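Side-chain contact in glycoside hydrolase family 15, cellulose signaling associated protein envoy (Hypocrea jecorina, PDB 4WUJ), which binds flavin mononucleotide through its LOV domain, the part present here, and serves as a fungal blue-light photoreceptor linking light and oxidative-stress responses: residues 58-63 and 68-73. Sequence-based numbering, arbitrary orientation.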
loop_
_atom_site.group_PDB
_atom_site.type_symbol
_atom_site.label_atom_id
_atom_site.label_comp_id
_atom_site.label_asym_id
_atom_site.label_seq_id
_atom_site.Cartn_x
_atom_site.Cartn_y
_atom_site.Cartn_z
ATOM N N GLY C 58 -4.949 5.596 -1.204
ATOM C CA GLY C 58 -6.276 5.004 -1.355
ATOM C C GLY C 58 -7.339 5.643 -0.436
ATOM O O GLY C 58 -8.512 5.709 -0.805
ATOM N N PHE C 59 -6.956 6.106 0.763
ATOM C CA PHE C 59 -7.956 6.705 1.662
ATOM C C PHE C 59 -8.374 8.063 1.131
ATOM O O PHE C 59 -9.555 8.396 1.131
ATOM C CB PHE C 59 -7.431 6.852 3.086
ATOM C CG PHE C 59 -8.386 7.577 4.048
ATOM C CD1 PHE C 59 -9.353 6.847 4.790
ATOM C CD2 PHE C 59 -8.301 8.966 4.216
ATOM C CE1 PHE C 59 -10.215 7.500 5.700
ATOM C CE2 PHE C 59 -9.147 9.638 5.111
ATOM C CZ PHE C 59 -10.106 8.903 5.877
ATOM N N TYR C 60 -7.413 8.860 0.687
ATOM C CA TYR C 60 -7.773 10.151 0.127
ATOM C C TYR C 60 -8.587 9.991 -1.186
ATOM O O TYR C 60 -9.469 10.797 -1.495
ATOM C CB TYR C 60 -6.534 10.991 -0.069
ATOM C CG TYR C 60 -5.735 11.195 1.205
ATOM C CD1 TYR C 60 -6.309 11.818 2.316
ATOM C CD2 TYR C 60 -4.404 10.793 1.304
ATOM C CE1 TYR C 60 -5.589 12.029 3.489
ATOM C CE2 TYR C 60 -3.664 10.998 2.505
ATOM C CZ TYR C 60 -4.272 11.630 3.578
ATOM O OH TYR C 60 -3.602 11.840 4.757
ATOM N N GLN C 61 -8.331 8.916 -1.923
ATOM C CA GLN C 61 -9.050 8.679 -3.168
ATOM C C GLN C 61 -10.468 8.171 -2.858
ATOM O O GLN C 61 -11.442 8.535 -3.523
ATOM C CB GLN C 61 -8.296 7.662 -4.055
ATOM C CG GLN C 61 -8.890 7.458 -5.433
ATOM C CD GLN C 61 -8.450 8.536 -6.386
ATOM O OE1 GLN C 61 -8.729 9.712 -6.172
ATOM N NE2 GLN C 61 -7.717 8.149 -7.429
ATOM N N LEU C 62 -10.584 7.298 -1.871
ATOM C CA LEU C 62 -11.905 6.803 -1.514
ATOM C C LEU C 62 -12.753 7.920 -0.924
ATOM O O LEU C 62 -13.889 8.085 -1.315
ATOM C CB LEU C 62 -11.839 5.625 -0.557
ATOM C CG LEU C 62 -13.178 5.311 0.115
ATOM C CD1 LEU C 62 -14.186 4.743 -0.899
ATOM C CD2 LEU C 62 -12.985 4.365 1.240
ATOM N N THR C 63 -12.203 8.712 -0.008
ATOM C CA THR C 63 -13.040 9.630 0.787
ATOM C C THR C 63 -13.130 11.030 0.199
ATOM O O THR C 63 -14.025 11.788 0.547
ATOM C CB THR C 63 -12.546 9.763 2.237
ATOM O OG1 THR C 63 -11.271 10.423 2.272
ATOM C CG2 THR C 63 -12.474 8.407 2.893
ATOM N N PRO C 68 -4.262 17.267 5.229
ATOM C CA PRO C 68 -4.329 18.277 6.294
ATOM C C PRO C 68 -5.745 18.464 6.822
ATOM O O PRO C 68 -5.931 19.015 7.896
ATOM C CB PRO C 68 -3.844 19.568 5.600
ATOM C CG PRO C 68 -3.288 19.111 4.228
ATOM C CD PRO C 68 -4.054 17.881 3.904
ATOM N N GLU C 69 -6.726 18.027 6.050
ATOM C CA GLU C 69 -8.117 18.009 6.482
ATOM C C GLU C 69 -8.405 16.910 7.551
ATOM O O GLU C 69 -9.270 17.103 8.401
ATOM C CB GLU C 69 -9.047 17.813 5.255
ATOM C CG GLU C 69 -8.907 18.861 4.124
ATOM C CD GLU C 69 -9.907 18.677 2.945
ATOM O OE1 GLU C 69 -10.272 17.549 2.547
ATOM O OE2 GLU C 69 -10.339 19.701 2.389
ATOM N N ILE C 70 -7.676 15.786 7.514
ATOM C CA ILE C 70 -8.003 14.616 8.331
ATOM C C ILE C 70 -6.910 14.179 9.347
ATOM O O ILE C 70 -7.189 13.560 10.372
ATOM C CB ILE C 70 -8.431 13.452 7.444
ATOM C CG1 ILE C 70 -7.290 12.986 6.541
ATOM C CG2 ILE C 70 -9.631 13.859 6.600
ATOM C CD1 ILE C 70 -6.408 11.939 7.154
ATOM N N MET C 71 -5.670 14.537 9.104
ATOM C CA MET C 71 -4.618 14.159 10.029
ATOM C C MET C 71 -4.837 14.680 11.444
ATOM O O MET C 71 -5.197 15.831 11.639
ATOM C CB MET C 71 -3.270 14.697 9.543
ATOM C CG MET C 71 -2.121 13.762 9.849
ATOM S SD MET C 71 -2.123 12.262 8.846
ATOM C CE MET C 71 -0.390 12.370 8.420
ATOM N N GLY C 72 -4.564 13.826 12.431
ATOM C CA GLY C 72 -4.732 14.188 13.827
ATOM C C GLY C 72 -6.174 14.029 14.289
ATOM O O GLY C 72 -6.457 14.185 15.454
ATOM N N ARG C 73 -7.077 13.700 13.366
ATOM C CA ARG C 73 -8.493 13.598 13.690
ATOM C C ARG C 73 -8.889 12.147 13.951
ATOM O O ARG C 73 -8.244 11.196 13.487
ATOM C CB ARG C 73 -9.356 14.218 12.573
ATOM C CG ARG C 73 -8.960 15.667 12.282
ATOM C CD ARG C 73 -10.131 16.596 11.985
ATOM N NE ARG C 73 -11.095 16.050 11.040
ATOM C CZ ARG C 73 -12.048 16.772 10.443
ATOM N NH1 ARG C 73 -12.152 18.075 10.692
ATOM N NH2 ARG C 73 -12.900 16.202 9.586
#
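Ile70 sets the CG1-CD1 arm of its side chain against the rings of Phe59 and Tyr60, joining two consecutive short helices, 57-63 and 67-70, in the PAS fold of this flavin-binding LOV domain. The contact is apolar, with no hydrogen bond across it. Ile70 CG1 meets the edge of the tyrosine ring, near its plane, at 3.6 Å from Tyr60 CE1, while Ile70 CD1, further off the ring plane, lies 3.7 Å from Tyr60 OH. Isoleucine's apolar arm suits this buried place beside two aromatic rings, and chi1 of 64° puts CG1 where it can meet both. Its meeting with Phe59 is looser and oblique, Phe59 CE2 lying 4.1 Å from Ile70 CG1. Phenylalanine fits the inner position, since it also packs on Thr41 and Gln144, its side chain about 5 Å from the bound flavin at their nearest atoms. Tyrosine suits the more open flank, where its hydroxyl extends past Ile70 towards Met71. An alanine in place of Tyr60 removes ring and hydroxyl and would probably open a gap beside Ile70 CG1 and CD1. From Ile70 to Arg73 the chain makes a type II beta turn, with Gly72 taking the positive phi that glycine accommodates easily. Within helix 57-63, Thr63 holds CG2 over one face of the Phe59 ring, offset toward the rim, and Thr63 OG1 donates to Phe59 O at 2.9 Å.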